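Protein kinase (Staphylococcus aureus subsp. aureus Mu50, PDB 3PY9) is the extracellular region of the membrane Ser/Thr kinase PrkC, whose PASTA repeats probably bind muropeptides of the cell wall and may thereby regulate the kinase. Local coordinates at residues K74-P78 and K91-L97; Y106-K112 and S138-K142; V144-F149 and L161-F166. Residues are numbered along the deposited sequence.

Overall arrangement
The contacts follow one another along the chain, each closing before the next opens, through two successive PASTA repeats of an elongated molecule. Contacts 1 and 3 are the same architectural element in neighbouring repeats: a first strand (74-76 or 143-146) packed against the C-terminal end of the helix that follows it (85-93 or 154-162). Their centres lie about 44 Å apart, on opposite sides of the chain's centre. Contact 2 stands between, about 25 Å from contact 1 and about 19 Å from contact 3 between centres, where loop 106-112 meets the linker 138-142. Each of these two repeats packs its helix end against its own first strand; the linker is held against the repeat it leaves.

Contact 1 of 3, residues K74-P78 and K91-L97; sequences KVKMP and KLKSLGL
The short strand 74-76, extended and running on into Met-77 and Pro-78, lies beside the end of helix 85-93, which turns back toward it at 94-97. CA atoms are nearest at Val-75/Leu-95 (7.0 Å) and Pro-78/Leu-92 (7.2 Å), and no hydrogen bond crosses, so the fit is one of shape. The helix ends in a Schellman motif: Leu-97 N bonds to Leu-92 O (3.0 Å) and Gly-96 N to Lys-93 O (2.5 Å), with Gly-96 at phi 82° as C-prime residue. This reversal aims both Leu-95 and Leu-97 (chi1 m, chi2 t) at the strand. Val-75 is the bump at one end: its CG2 rests on Leu-97 CD1 (3.7 Å) and its CG1 on Leu-95 O (3.6 Å). At the other, the Pro-78 ring fills the hollow among three leucines, CG 3.8 Å from Leu-92 CD2 and CD 4.2 Å from Leu-97 CD1, while its CB touches Lys-91 CG (4.0 Å). Leu-95 CD1 tucks against Lys-76 O (3.5 Å) and Pro-78 CD (3.8 Å). Met-77 starts away from the helix, but its t, p, t side chain curls back to set CE 3.6 Å from Leu-92 CD2. Ile-126 of the paired strand 125-127 and Leu-135 of strand 133-138 also line this core. First strand, paired with 125-127, and following helix pack together as in the PASTA fold.

Contact 2 of 3, residues Y106-K112 and S138-K142; sequences YNNQAPK and SLGIK
This is a surface contact at the end of a PASTA repeat: the loop 106-112, between strands 100-105 and 115-118, lies against 138-142, the end of strand 133-138 and the link to the next repeat's strand 143-146. CA atoms come closest at Lys-112/Gly-140 (4.2 Å) and Asn-107/Ile-141 (5.2 Å). Asn-107 N donates to Gly-140 O (3.1 Å), and Ser-138 OG (chi1 t) donates to Ala-110 O (2.7 Å) while accepting from Gly-140 N (2.8 Å), an ST turn. The loop is shaped by an Asx turn, Asn-107 OD1 (chi1 t) accepting from Gln-109 N (3.0 Å) and also from Ala-110 N (2.9 Å). Between the repeats the linker is thereby fastened to the PASTA domain it leaves, and Lys-142 pairs through its backbone with Glu-195 of the next. The Tyr-106 ring (chi1 m) is sandwiched by CH-pi contacts: Leu-139 CD1 lies 4.2 Å from its centroid over one face, Lys-142 CB 4.1 Å over the other. Lys-112 CA makes a CA-H...O contact with Ser-138 O (3.4 Å). Its side chain, all t from chi1 to chi3, reaches out past Leu-139; one water bridges Lys-112 NZ and Leu-139 O, 2.9 Å from each.

Contact 3 of 3, residues V144-F149 and L161-F166; sequences VYVEDF and LEEKGF
Side chains from strand 143-146, whose residues 144-146 are extended and paired antiparallel with 191-194, and from the loop after it interlock with those from the end of helix 154-162, the CA atoms being nearest at Val-146/Leu-161 (7.4 Å) and Val-144/Lys-164 (7.5 Å). A Schellman motif finishes the helix, Phe-166 N bonding to Leu-161 O (3.0 Å) and Gly-165 N to Glu-162 O (3.0 Å). At phi 93°, psi 0° Gly-165 is its C-prime residue; a CB there would jam against the carbonyl O of Lys-164. The turn brings Phe-166 back to face the strand. With chi1 m and chi2 -64°, its ring reaches between the two valines: CZ lies 3.5 Å from Val-144 CG1 and 3.8 Å from Val-146 CG2, both valines having chi1 t, while the ring edge meets Tyr-145 O, 3.8 Å from CE2. Leu-161 (m, t) sends CD2 to 4.1 Å from Val-146 CG1 and 3.9 Å from Glu-147 N. Phe-149 (chi1 m, chi2 -71°) points back at the helix and sets its ring edge on Leu-161, CE2 to CG 4.1 Å. Lys-164 folds over the strand's start through an off-well chi2 of -115° and chi3 p, so that NZ sits 4.1 Å from Val-144 CG1. Ile-199 touches Val-146, Leu-161 and Phe-166 and extends this apolar cluster onto strand 198-204. Strand and helix end share no hydrogen bond; the strand's backbone bonds go to 190-193 and the helix end's are internal, so this join depends on apolar side-chain fit, with the lysine at its margin.

Contact 1 of 3, residues K74-P78 and K91-L97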
ATOM      1  N   LYS A  74     -14.142  29.047  -7.477  1.00 47.74           N
ATOM      2  CA  LYS A  74     -13.514  27.711  -7.449  1.00 47.58           C
ATOM      3  C   LYS A  74     -11.998  27.753  -7.220  1.00 48.07           C
ATOM      4  O   LYS A  74     -11.360  28.780  -7.459  1.00 48.11           O
ATOM      5  CB  LYS A  74     -13.808  26.948  -8.750  1.00 47.66           C
ATOM      6  CG  LYS A  74     -15.302  26.737  -9.056  1.00 47.42           C
ATOM      7  CD  LYS A  74     -15.519  25.861 -10.276  1.00 46.84           C
ATOM      8  CE  LYS A  74     -16.987  25.512 -10.448  1.00 46.50           C
ATOM      9  NZ  LYS A  74     -17.252  24.688 -11.672  1.00 45.29           N
ATOM     10  N   VAL A  75     -11.435  26.636  -6.747  1.00 48.41           N
ATOM     11  CA  VAL A  75      -9.974  26.443  -6.651  1.00 48.87           C
ATOM     12  C   VAL A  75      -9.548  25.090  -7.215  1.00 49.19           C
ATOM     13  O   VAL A  75     -10.375  24.207  -7.453  1.00 49.48           O
ATOM     14  CB  VAL A  75      -9.435  26.521  -5.195  1.00 48.93           C
ATOM     15  CG1 VAL A  75      -9.302  27.965  -4.716  1.00 49.73           C
ATOM     16  CG2 VAL A  75     -10.294  25.708  -4.242  1.00 49.27           C
ATOM     17  N   LYS A  76      -8.247  24.933  -7.435  1.00 49.60           N
ATOM     18  CA  LYS A  76      -7.657  23.630  -7.747  1.00 49.32           C
ATOM     19  C   LYS A  76      -7.483  22.821  -6.457  1.00 48.36           C
ATOM     20  O   LYS A  76      -6.818  23.265  -5.514  1.00 48.17           O
ATOM     21  CB  LYS A  76      -6.308  23.817  -8.458  1.00 49.84           C
ATOM     22  CG  LYS A  76      -6.287  23.451  -9.964  1.00 51.87           C
ATOM     23  CD  LYS A  76      -7.560  23.825 -10.775  1.00 55.18           C
ATOM     24  CE  LYS A  76      -7.696  25.334 -11.125  1.00 56.87           C
ATOM     25  NZ  LYS A  76      -8.760  26.038 -10.303  1.00 57.20           N
ATOM     26  N   MET A  77      -8.109  21.651  -6.408  1.00 47.54           N
ATOM     27  CA  MET A  77      -7.930  20.754  -5.269  1.00 46.29           C
ATOM     28  C   MET A  77      -6.456  20.345  -5.163  1.00 46.07           C
ATOM     29  O   MET A  77      -5.879  19.817  -6.130  1.00 46.31           O
ATOM     30  CB  MET A  77      -8.834  19.522  -5.383  1.00 45.78           C
ATOM     31  CG  MET A  77      -8.761  18.569  -4.176  1.00 44.25           C
ATOM     32  SD  MET A  77      -9.629  19.194  -2.735  1.00 40.77           S
ATOM     33  CE  MET A  77      -9.043  18.101  -1.433  1.00 41.65           C
ATOM     34  N   PRO A  78      -5.841  20.602  -3.992  1.00 45.34           N
ATOM     35  CA  PRO A  78      -4.471  20.188  -3.740  1.00 44.99           C
ATOM     36  C   PRO A  78      -4.368  18.673  -3.494  1.00 44.95           C
ATOM     37  O   PRO A  78      -5.379  18.019  -3.201  1.00 44.85           O
ATOM     38  CB  PRO A  78      -4.107  20.959  -2.475  1.00 44.83           C
ATOM     39  CG  PRO A  78      -5.410  21.131  -1.759  1.00 44.47           C
ATOM     40  CD  PRO A  78      -6.436  21.294  -2.828  1.00 45.22           C
ATOM     41  N   LYS A  91      -3.244  23.125   4.338  1.00 51.37           N
ATOM     42  CA  LYS A  91      -3.127  23.256   2.879  1.00 52.06           C
ATOM     43  C   LYS A  91      -4.479  23.483   2.199  1.00 52.59           C
ATOM     44  O   LYS A  91      -4.554  24.113   1.139  1.00 53.07           O
ATOM     45  CB  LYS A  91      -2.452  22.015   2.285  1.00 52.14           C
ATOM     46  CG  LYS A  91      -2.144  22.091   0.790  1.00 52.97           C
ATOM     47  CD  LYS A  91      -0.770  22.700   0.529  1.00 55.46           C
ATOM     48  CE  LYS A  91      -0.661  23.271  -0.898  1.00 57.12           C
ATOM     49  NZ  LYS A  91       0.649  23.974  -1.113  1.00 56.85           N
ATOM     50  N   LEU A  92      -5.538  22.952   2.808  1.00 53.06           N
ATOM     51  CA  LEU A  92      -6.903  23.153   2.328  1.00 53.37           C
ATOM     52  C   LEU A  92      -7.439  24.542   2.689  1.00 53.78           C
ATOM     53  O   LEU A  92      -7.968  25.250   1.822  1.00 53.62           O
ATOM     54  CB  LEU A  92      -7.828  22.046   2.842  1.00 53.07           C
ATOM     55  CG  LEU A  92      -7.723  20.747   2.030  1.00 52.85           C
ATOM     56  CD1 LEU A  92      -8.324  19.560   2.769  1.00 52.12           C
ATOM     57  CD2 LEU A  92      -8.379  20.917   0.668  1.00 51.80           C
ATOM     58  N   LYS A  93      -7.275  24.927   3.959  1.00 54.24           N
ATOM     59  CA  LYS A  93      -7.642  26.267   4.431  1.00 54.84           C
ATOM     60  C   LYS A  93      -6.937  27.350   3.620  1.00 54.70           C
ATOM     61  O   LYS A  93      -7.567  28.325   3.211  1.00 54.82           O
ATOM     62  CB  LYS A  93      -7.318  26.448   5.917  1.00 54.67           C
ATOM     63  CG  LYS A  93      -8.518  26.337   6.850  1.00 55.40           C
ATOM     64  CD  LYS A  93      -8.125  26.622   8.317  1.00 55.68           C
ATOM     65  CE  LYS A  93      -8.142  28.123   8.660  1.00 57.50           C
ATOM     66  NZ  LYS A  93      -7.870  28.392  10.114  1.00 56.81           N
ATOM     67  N   SER A  94      -5.639  27.158   3.383  1.00 54.74           N
ATOM     68  CA  SER A  94      -4.822  28.106   2.623  1.00 54.81           C
ATOM     69  C   SER A  94      -5.433  28.460   1.255  1.00 54.77           C
ATOM     70  O   SER A  94      -5.027  29.433   0.613  1.00 54.68           O
ATOM     71  CB  SER A  94      -3.376  27.592   2.487  1.00 55.07           C
ATOM     72  OG  SER A  94      -3.211  26.642   1.436  1.00 55.33           O
ATOM     73  N   LEU A  95      -6.415  27.671   0.825  1.00 54.58           N
ATOM     74  CA  LEU A  95      -7.134  27.944  -0.415  1.00 54.31           C
ATOM     75  C   LEU A  95      -8.606  28.294  -0.174  1.00 54.05           C
ATOM     76  O   LEU A  95      -9.389  28.390  -1.126  1.00 54.26           O
ATOM     77  CB  LEU A  95      -7.022  26.753  -1.370  1.00 54.27           C
ATOM     78  CG  LEU A  95      -5.630  26.239  -1.738  1.00 54.60           C
ATOM     79  CD1 LEU A  95      -5.736  25.052  -2.700  1.00 55.40           C
ATOM     80  CD2 LEU A  95      -4.750  27.343  -2.333  1.00 54.86           C
ATOM     81  N   GLY A  96      -8.971  28.489   1.094  1.00 53.74           N
ATOM     82  CA  GLY A  96     -10.340  28.814   1.484  1.00 53.30           C
ATOM     83  C   GLY A  96     -11.261  27.608   1.589  1.00 53.32           C
ATOM     84  O   GLY A  96     -12.472  27.771   1.753  1.00 53.59           O
ATOM     85  N   LEU A  97     -10.691  26.402   1.497  1.00 52.92           N
ATOM     86  CA  LEU A  97     -11.447  25.152   1.641  1.00 52.35           C
ATOM     87  C   LEU A  97     -11.559  24.734   3.107  1.00 52.48           C
ATOM     88  O   LEU A  97     -10.638  24.127   3.662  1.00 52.91           O
ATOM     89  CB  LEU A  97     -10.816  24.033   0.805  1.00 52.00           C
ATOM     90  CG  LEU A  97     -10.796  24.239  -0.715  1.00 50.89           C
ATOM     91  CD1 LEU A  97      -9.733  23.393  -1.391  1.00 48.28           C
ATOM     92  CD2 LEU A  97     -12.178  23.994  -1.315  1.00 48.89           C
TER

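Contact 2 of 3, residues Y106-K112 and S138-K142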
ATOM      1  N   TYR A 106      -8.585   2.064   8.632  1.00 25.86           N
ATOM      2  CA  TYR A 106      -7.327   1.370   8.543  1.00 25.53           C
ATOM      3  C   TYR A 106      -6.842   1.425   7.114  1.00 25.55           C
ATOM      4  O   TYR A 106      -7.629   1.398   6.172  1.00 24.46           O
ATOM      5  CB  TYR A 106      -7.482  -0.073   9.003  1.00 25.47           C
ATOM      6  CG  TYR A 106      -7.869  -0.205  10.452  1.00 24.96           C
ATOM      7  CD1 TYR A 106      -6.939   0.015  11.449  1.00 23.00           C
ATOM      8  CD2 TYR A 106      -9.169  -0.560  10.818  1.00 24.48           C
ATOM      9  CE1 TYR A 106      -7.275  -0.118  12.790  1.00 23.64           C
ATOM     10  CE2 TYR A 106      -9.516  -0.691  12.167  1.00 26.03           C
ATOM     11  CZ  TYR A 106      -8.546  -0.473  13.136  1.00 25.53           C
ATOM     12  OH  TYR A 106      -8.853  -0.592  14.465  1.00 29.09           O
ATOM     13  N   ASN A 107      -5.531   1.492   6.959  1.00 26.24           N
ATOM     14  CA  ASN A 107      -4.948   1.638   5.633  1.00 26.71           C
ATOM     15  C   ASN A 107      -3.511   1.119   5.609  1.00 27.41           C
ATOM     16  O   ASN A 107      -2.844   1.153   6.645  1.00 27.31           O
ATOM     17  CB  ASN A 107      -5.007   3.099   5.231  1.00 25.97           C
ATOM     18  CG  ASN A 107      -4.399   3.348   3.892  1.00 25.77           C
ATOM     19  OD1 ASN A 107      -3.306   3.914   3.783  1.00 24.31           O
ATOM     20  ND2 ASN A 107      -5.099   2.936   2.853  1.00 27.09           N
ATOM     21  N   ASN A 108      -3.044   0.638   4.445  1.00 28.54           N
ATOM     22  CA  ASN A 108      -1.681   0.053   4.331  1.00 29.92           C
ATOM     23  C   ASN A 108      -0.665   0.843   3.511  1.00 30.50           C
ATOM     24  O   ASN A 108       0.475   0.387   3.315  1.00 30.76           O
ATOM     25  CB  ASN A 108      -1.714  -1.410   3.854  1.00 29.77           C
ATOM     26  CG  ASN A 108      -2.230  -1.570   2.429  1.00 32.02           C
ATOM     27  OD1 ASN A 108      -2.731  -0.615   1.816  1.00 31.26           O
ATOM     28  ND2 ASN A 108      -2.128  -2.800   1.899  1.00 30.85           N
ATOM     29  N   GLN A 109      -1.081   2.012   3.045  1.00 30.37           N
ATOM     30  CA  GLN A 109      -0.234   2.901   2.259  1.00 31.98           C
ATOM     31  C   GLN A 109       0.291   4.079   3.090  1.00 31.43           C
ATOM     32  O   GLN A 109       1.440   4.479   2.914  1.00 31.72           O
ATOM     33  CB  GLN A 109      -1.010   3.441   1.047  1.00 32.44           C
ATOM     34  CG  GLN A 109      -1.742   2.372   0.274  1.00 35.42           C
ATOM     35  CD  GLN A 109      -2.936   2.907  -0.482  1.00 39.98           C
ATOM     36  OE1 GLN A 109      -3.722   3.712   0.037  1.00 43.47           O
ATOM     37  NE2 GLN A 109      -3.089   2.456  -1.721  1.00 41.84           N
ATOM     38  N   ALA A 110      -0.553   4.638   3.968  1.00 30.64           N
ATOM     39  CA  ALA A 110      -0.184   5.813   4.760  1.00 30.32           C
ATOM     40  C   ALA A 110      -0.120   5.448   6.230  1.00 30.87           C
ATOM     41  O   ALA A 110      -0.953   4.677   6.701  1.00 31.77           O
ATOM     42  CB  ALA A 110      -1.165   6.953   4.520  1.00 29.70           C
ATOM     43  N   PRO A 111       0.867   5.991   6.976  1.00 31.27           N
ATOM     44  CA  PRO A 111       0.955   5.599   8.388  1.00 31.43           C
ATOM     45  C   PRO A 111      -0.143   6.247   9.254  1.00 31.54           C
ATOM     46  O   PRO A 111      -0.822   7.192   8.804  1.00 31.65           O
ATOM     47  CB  PRO A 111       2.367   6.079   8.805  1.00 31.84           C
ATOM     48  CG  PRO A 111       3.056   6.565   7.509  1.00 30.75           C
ATOM     49  CD  PRO A 111       1.921   6.958   6.612  1.00 31.24           C
ATOM     50  N   LYS A 112      -0.330   5.730  10.468  1.00 31.62           N
ATOM     51  CA  LYS A 112      -1.322   6.267  11.392  1.00 32.03           C
ATOM     52  C   LYS A 112      -1.206   7.790  11.491  1.00 32.05           C
ATOM     53  O   LYS A 112      -0.098   8.314  11.658  1.00 32.51           O
ATOM     54  CB  LYS A 112      -1.182   5.659  12.795  1.00 32.21           C
ATOM     55  CG  LYS A 112      -2.287   6.124  13.727  1.00 32.90           C
ATOM     56  CD  LYS A 112      -2.172   5.561  15.115  1.00 37.22           C
ATOM     57  CE  LYS A 112      -3.413   5.944  15.911  1.00 39.50           C
ATOM     58  NZ  LYS A 112      -3.858   4.795  16.770  1.00 42.65           N
ATOM     59  N   SER A 138      -5.547   7.724   7.946  1.00 29.48           N
ATOM     60  CA  SER A 138      -5.119   6.360   8.263  1.00 29.70           C
ATOM     61  C   SER A 138      -5.072   6.090   9.772  1.00 29.50           C
ATOM     62  O   SER A 138      -4.581   6.904  10.539  1.00 29.63           O
ATOM     63  CB  SER A 138      -3.736   6.077   7.662  1.00 29.83           C
ATOM     64  OG  SER A 138      -3.301   4.767   8.020  1.00 30.35           O
ATOM     65  N   LEU A 139      -5.567   4.938  10.183  1.00 28.62           N
ATOM     66  CA  LEU A 139      -5.341   4.462  11.542  1.00 28.97           C
ATOM     67  C   LEU A 139      -4.175   3.476  11.565  1.00 28.39           C
ATOM     68  O   LEU A 139      -4.005   2.754  12.537  1.00 28.52           O
ATOM     69  CB  LEU A 139      -6.601   3.784  12.106  1.00 28.91           C
ATOM     70  CG  LEU A 139      -7.857   4.613  12.384  1.00 28.63           C
ATOM     71  CD1 LEU A 139      -9.038   3.725  12.639  1.00 28.94           C
ATOM     72  CD2 LEU A 139      -7.640   5.558  13.564  1.00 30.21           C
ATOM     73  N   GLY A 140      -3.386   3.457  10.488  1.00 28.19           N
ATOM     74  CA  GLY A 140      -2.381   2.408  10.268  1.00 27.68           C
ATOM     75  C   GLY A 140      -3.054   1.105   9.886  1.00 27.89           C
ATOM     76  O   GLY A 140      -4.283   1.056   9.722  1.00 27.19           O
ATOM     77  N   ILE A 141      -2.261   0.035   9.739  1.00 27.94           N
ATOM     78  CA  ILE A 141      -2.820  -1.275   9.435  1.00 27.74           C
ATOM     79  C   ILE A 141      -3.520  -1.843  10.669  1.00 28.15           C
ATOM     80  O   ILE A 141      -3.068  -1.633  11.793  1.00 28.13           O
ATOM     81  CB  ILE A 141      -1.746  -2.261   8.919  1.00 28.17           C
ATOM     82  CG1 ILE A 141      -1.215  -1.778   7.558  1.00 28.53           C
ATOM     83  CG2 ILE A 141      -2.332  -3.646   8.790  1.00 25.88           C
ATOM     84  CD1 ILE A 141       0.011  -2.529   7.027  1.00 28.81           C
ATOM     85  N   LYS A 142      -4.638  -2.534  10.448  1.00 27.86           N
ATOM     86  CA  LYS A 142      -5.335  -3.220  11.509  1.00 28.05           C
ATOM     87  C   LYS A 142      -4.347  -4.146  12.239  1.00 28.25           C
ATOM     88  O   LYS A 142      -3.615  -4.918  11.588  1.00 27.60           O
ATOM     89  CB  LYS A 142      -6.518  -4.004  10.927  1.00 27.80           C
ATOM     90  CG  LYS A 142      -7.182  -5.002  11.878  1.00 27.99           C
ATOM     91  CD  LYS A 142      -8.039  -4.320  12.935  1.00 28.83           C
ATOM     92  CE  LYS A 142      -8.323  -5.280  14.063  1.00 33.60           C
ATOM     93  NZ  LYS A 142      -9.411  -4.864  14.960  1.00 34.05           N
TER
HETATM   94  O   HOH W   1      -5.146   2.713  15.151  1.00 31.22           O

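Contact 3 of 3, residues V144-F149 and L161-F166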
ATOM      1  N   VAL A 144      -3.730  -7.268  14.543  1.00 28.09           N
ATOM      2  CA  VAL A 144      -4.362  -8.536  14.877  1.00 28.49           C
ATOM      3  C   VAL A 144      -3.433  -9.286  15.805  1.00 28.48           C
ATOM      4  O   VAL A 144      -2.225  -9.321  15.573  1.00 28.97           O
ATOM      5  CB  VAL A 144      -4.615  -9.378  13.621  1.00 28.54           C
ATOM      6  CG1 VAL A 144      -5.251 -10.731  13.992  1.00 28.60           C
ATOM      7  CG2 VAL A 144      -5.528  -8.601  12.663  1.00 29.44           C
ATOM      8  N   TYR A 145      -4.002  -9.890  16.840  1.00 28.41           N
ATOM      9  CA  TYR A 145      -3.233 -10.604  17.831  1.00 28.42           C
ATOM     10  C   TYR A 145      -2.760 -11.958  17.293  1.00 28.51           C
ATOM     11  O   TYR A 145      -3.537 -12.729  16.748  1.00 28.48           O
ATOM     12  CB  TYR A 145      -4.054 -10.773  19.105  1.00 27.98           C
ATOM     13  CG  TYR A 145      -3.246 -11.248  20.292  1.00 29.04           C
ATOM     14  CD1 TYR A 145      -2.680 -10.341  21.174  1.00 27.32           C
ATOM     15  CD2 TYR A 145      -3.022 -12.632  20.515  1.00 29.66           C
ATOM     16  CE1 TYR A 145      -1.921 -10.787  22.263  1.00 29.60           C
ATOM     17  CE2 TYR A 145      -2.280 -13.083  21.605  1.00 27.77           C
ATOM     18  CZ  TYR A 145      -1.714 -12.160  22.461  1.00 28.60           C
ATOM     19  OH  TYR A 145      -0.980 -12.585  23.547  1.00 28.34           O
ATOM     20  N   VAL A 146      -1.466 -12.221  17.438  1.00 29.07           N
ATOM     21  CA  VAL A 146      -0.876 -13.504  17.024  1.00 28.92           C
ATOM     22  C   VAL A 146      -0.867 -14.487  18.186  1.00 29.77           C
ATOM     23  O   VAL A 146      -0.044 -14.374  19.095  1.00 29.53           O
ATOM     24  CB  VAL A 146       0.566 -13.321  16.559  1.00 28.88           C
ATOM     25  CG1 VAL A 146       1.067 -14.602  15.838  1.00 26.97           C
ATOM     26  CG2 VAL A 146       0.676 -12.087  15.666  1.00 27.08           C
ATOM     27  N   GLU A 147      -1.790 -15.445  18.154  1.00 30.40           N
ATOM     28  CA  GLU A 147      -1.864 -16.461  19.188  1.00 31.02           C
ATOM     29  C   GLU A 147      -0.583 -17.304  19.284  1.00 31.45           C
ATOM     30  O   GLU A 147      -0.066 -17.811  18.274  1.00 31.29           O
ATOM     31  CB  GLU A 147      -3.083 -17.361  19.014  1.00 30.85           C
ATOM     32  CG  GLU A 147      -3.270 -18.259  20.243  1.00 32.20           C
ATOM     33  CD  GLU A 147      -4.453 -19.188  20.156  1.00 33.89           C
ATOM     34  OE1 GLU A 147      -5.217 -19.121  19.167  1.00 35.54           O
ATOM     35  OE2 GLU A 147      -4.632 -19.965  21.106  1.00 33.15           O
ATOM     36  N   ASP A 148      -0.082 -17.430  20.515  1.00 31.85           N
ATOM     37  CA  ASP A 148       1.141 -18.174  20.796  1.00 32.11           C
ATOM     38  C   ASP A 148       0.807 -19.646  20.851  1.00 32.50           C
ATOM     39  O   ASP A 148       0.100 -20.104  21.751  1.00 32.66           O
ATOM     40  CB  ASP A 148       1.724 -17.707  22.124  1.00 32.24           C
ATOM     41  CG  ASP A 148       3.092 -18.295  22.429  1.00 31.25           C
ATOM     42  OD1 ASP A 148       3.527 -19.284  21.779  1.00 29.77           O
ATOM     43  OD2 ASP A 148       3.728 -17.742  23.359  1.00 29.27           O
ATOM     44  N   PHE A 149       1.304 -20.376  19.863  1.00 33.31           N
ATOM     45  CA  PHE A 149       1.048 -21.802  19.730  1.00 34.19           C
ATOM     46  C   PHE A 149       2.302 -22.655  20.022  1.00 35.28           C
ATOM     47  O   PHE A 149       2.358 -23.831  19.631  1.00 34.92           O
ATOM     48  CB  PHE A 149       0.553 -22.116  18.318  1.00 34.18           C
ATOM     49  CG  PHE A 149      -0.931 -21.837  18.087  1.00 34.60           C
ATOM     50  CD1 PHE A 149      -1.911 -22.643  18.670  1.00 34.93           C
ATOM     51  CD2 PHE A 149      -1.332 -20.799  17.240  1.00 33.51           C
ATOM     52  CE1 PHE A 149      -3.278 -22.412  18.424  1.00 36.58           C
ATOM     53  CE2 PHE A 149      -2.684 -20.554  16.994  1.00 34.74           C
ATOM     54  CZ  PHE A 149      -3.663 -21.356  17.590  1.00 35.17           C
ATOM     55  N   LEU A 161      -4.450 -19.296  12.415  1.00 42.33           N
ATOM     56  CA  LEU A 161      -3.813 -18.037  12.003  1.00 41.99           C
ATOM     57  C   LEU A 161      -4.165 -17.671  10.565  1.00 42.11           C
ATOM     58  O   LEU A 161      -4.304 -16.484  10.244  1.00 42.36           O
ATOM     59  CB  LEU A 161      -2.297 -18.039  12.253  1.00 41.15           C
ATOM     60  CG  LEU A 161      -1.798 -18.198  13.699  1.00 40.62           C
ATOM     61  CD1 LEU A 161      -0.319 -18.516  13.706  1.00 39.76           C
ATOM     62  CD2 LEU A 161      -2.046 -16.974  14.553  1.00 40.66           C
ATOM     63  N   GLU A 162      -4.342 -18.685   9.723  1.00 42.02           N
ATOM     64  CA  GLU A 162      -4.872 -18.491   8.376  1.00 42.85           C
ATOM     65  C   GLU A 162      -6.225 -17.768   8.420  1.00 42.59           C
ATOM     66  O   GLU A 162      -6.469 -16.875   7.607  1.00 42.26           O
ATOM     67  CB  GLU A 162      -5.066 -19.819   7.620  1.00 43.22           C
ATOM     68  CG  GLU A 162      -3.874 -20.796   7.455  1.00 45.30           C
ATOM     69  CD  GLU A 162      -2.805 -20.334   6.500  1.00 46.97           C
ATOM     70  OE1 GLU A 162      -2.427 -19.146   6.573  1.00 50.52           O
ATOM     71  OE2 GLU A 162      -2.315 -21.159   5.700  1.00 44.74           O
ATOM     72  N   GLU A 163      -7.086 -18.177   9.355  1.00 42.69           N
ATOM     73  CA  GLU A 163      -8.440 -17.628   9.502  1.00 43.48           C
ATOM     74  C   GLU A 163      -8.444 -16.224  10.110  1.00 43.01           C
ATOM     75  O   GLU A 163      -9.501 -15.607  10.212  1.00 43.15           O
ATOM     76  CB  GLU A 163      -9.337 -18.523  10.378  1.00 43.76           C
ATOM     77  CG  GLU A 163      -9.320 -20.015  10.077  1.00 47.58           C
ATOM     78  CD  GLU A 163     -10.600 -20.529   9.431  1.00 53.57           C
ATOM     79  OE1 GLU A 163     -11.038 -19.943   8.401  1.00 55.92           O
ATOM     80  OE2 GLU A 163     -11.158 -21.532   9.953  1.00 54.00           O
ATOM     81  N   LYS A 164      -7.285 -15.752  10.561  1.00 42.45           N
ATOM     82  CA  LYS A 164      -7.142 -14.370  11.044  1.00 41.57           C
ATOM     83  C   LYS A 164      -6.397 -13.543  10.002  1.00 40.37           C
ATOM     84  O   LYS A 164      -6.059 -12.378  10.247  1.00 40.88           O
ATOM     85  CB  LYS A 164      -6.427 -14.321  12.401  1.00 41.62           C
ATOM     86  CG  LYS A 164      -7.203 -14.968  13.556  1.00 43.60           C
ATOM     87  CD  LYS A 164      -7.627 -13.967  14.640  1.00 45.30           C
ATOM     88  CE  LYS A 164      -8.708 -12.967  14.185  1.00 48.04           C
ATOM     89  NZ  LYS A 164      -8.963 -11.856  15.203  1.00 48.04           N
ATOM     90  N   GLY A 165      -6.134 -14.150   8.845  1.00 38.74           N
ATOM     91  CA  GLY A 165      -5.534 -13.430   7.722  1.00 36.98           C
ATOM     92  C   GLY A 165      -4.028 -13.474   7.586  1.00 35.80           C
ATOM     93  O   GLY A 165      -3.476 -12.893   6.649  1.00 35.03           O
ATOM     94  N   PHE A 166      -3.361 -14.177   8.503  1.00 35.07           N
ATOM     95  CA  PHE A 166      -1.902 -14.279   8.490  1.00 34.19           C
ATOM     96  C   PHE A 166      -1.414 -15.193   7.397  1.00 35.09           C
ATOM     97  O   PHE A 166      -2.092 -16.159   7.025  1.00 35.09           O
ATOM     98  CB  PHE A 166      -1.337 -14.739   9.852  1.00 32.79           C
ATOM     99  CG  PHE A 166      -1.579 -13.749  10.981  1.00 30.06           C
ATOM    100  CD1 PHE A 166      -1.006 -12.488  10.951  1.00 28.05           C
ATOM    101  CD2 PHE A 166      -2.392 -14.086  12.054  1.00 26.82           C
ATOM    102  CE1 PHE A 166      -1.260 -11.556  11.960  1.00 24.46           C
ATOM    103  CE2 PHE A 166      -2.640 -13.180  13.090  1.00 25.74           C
ATOM    104  CZ  PHE A 166      -2.065 -11.915  13.042  1.00 26.55           C
TER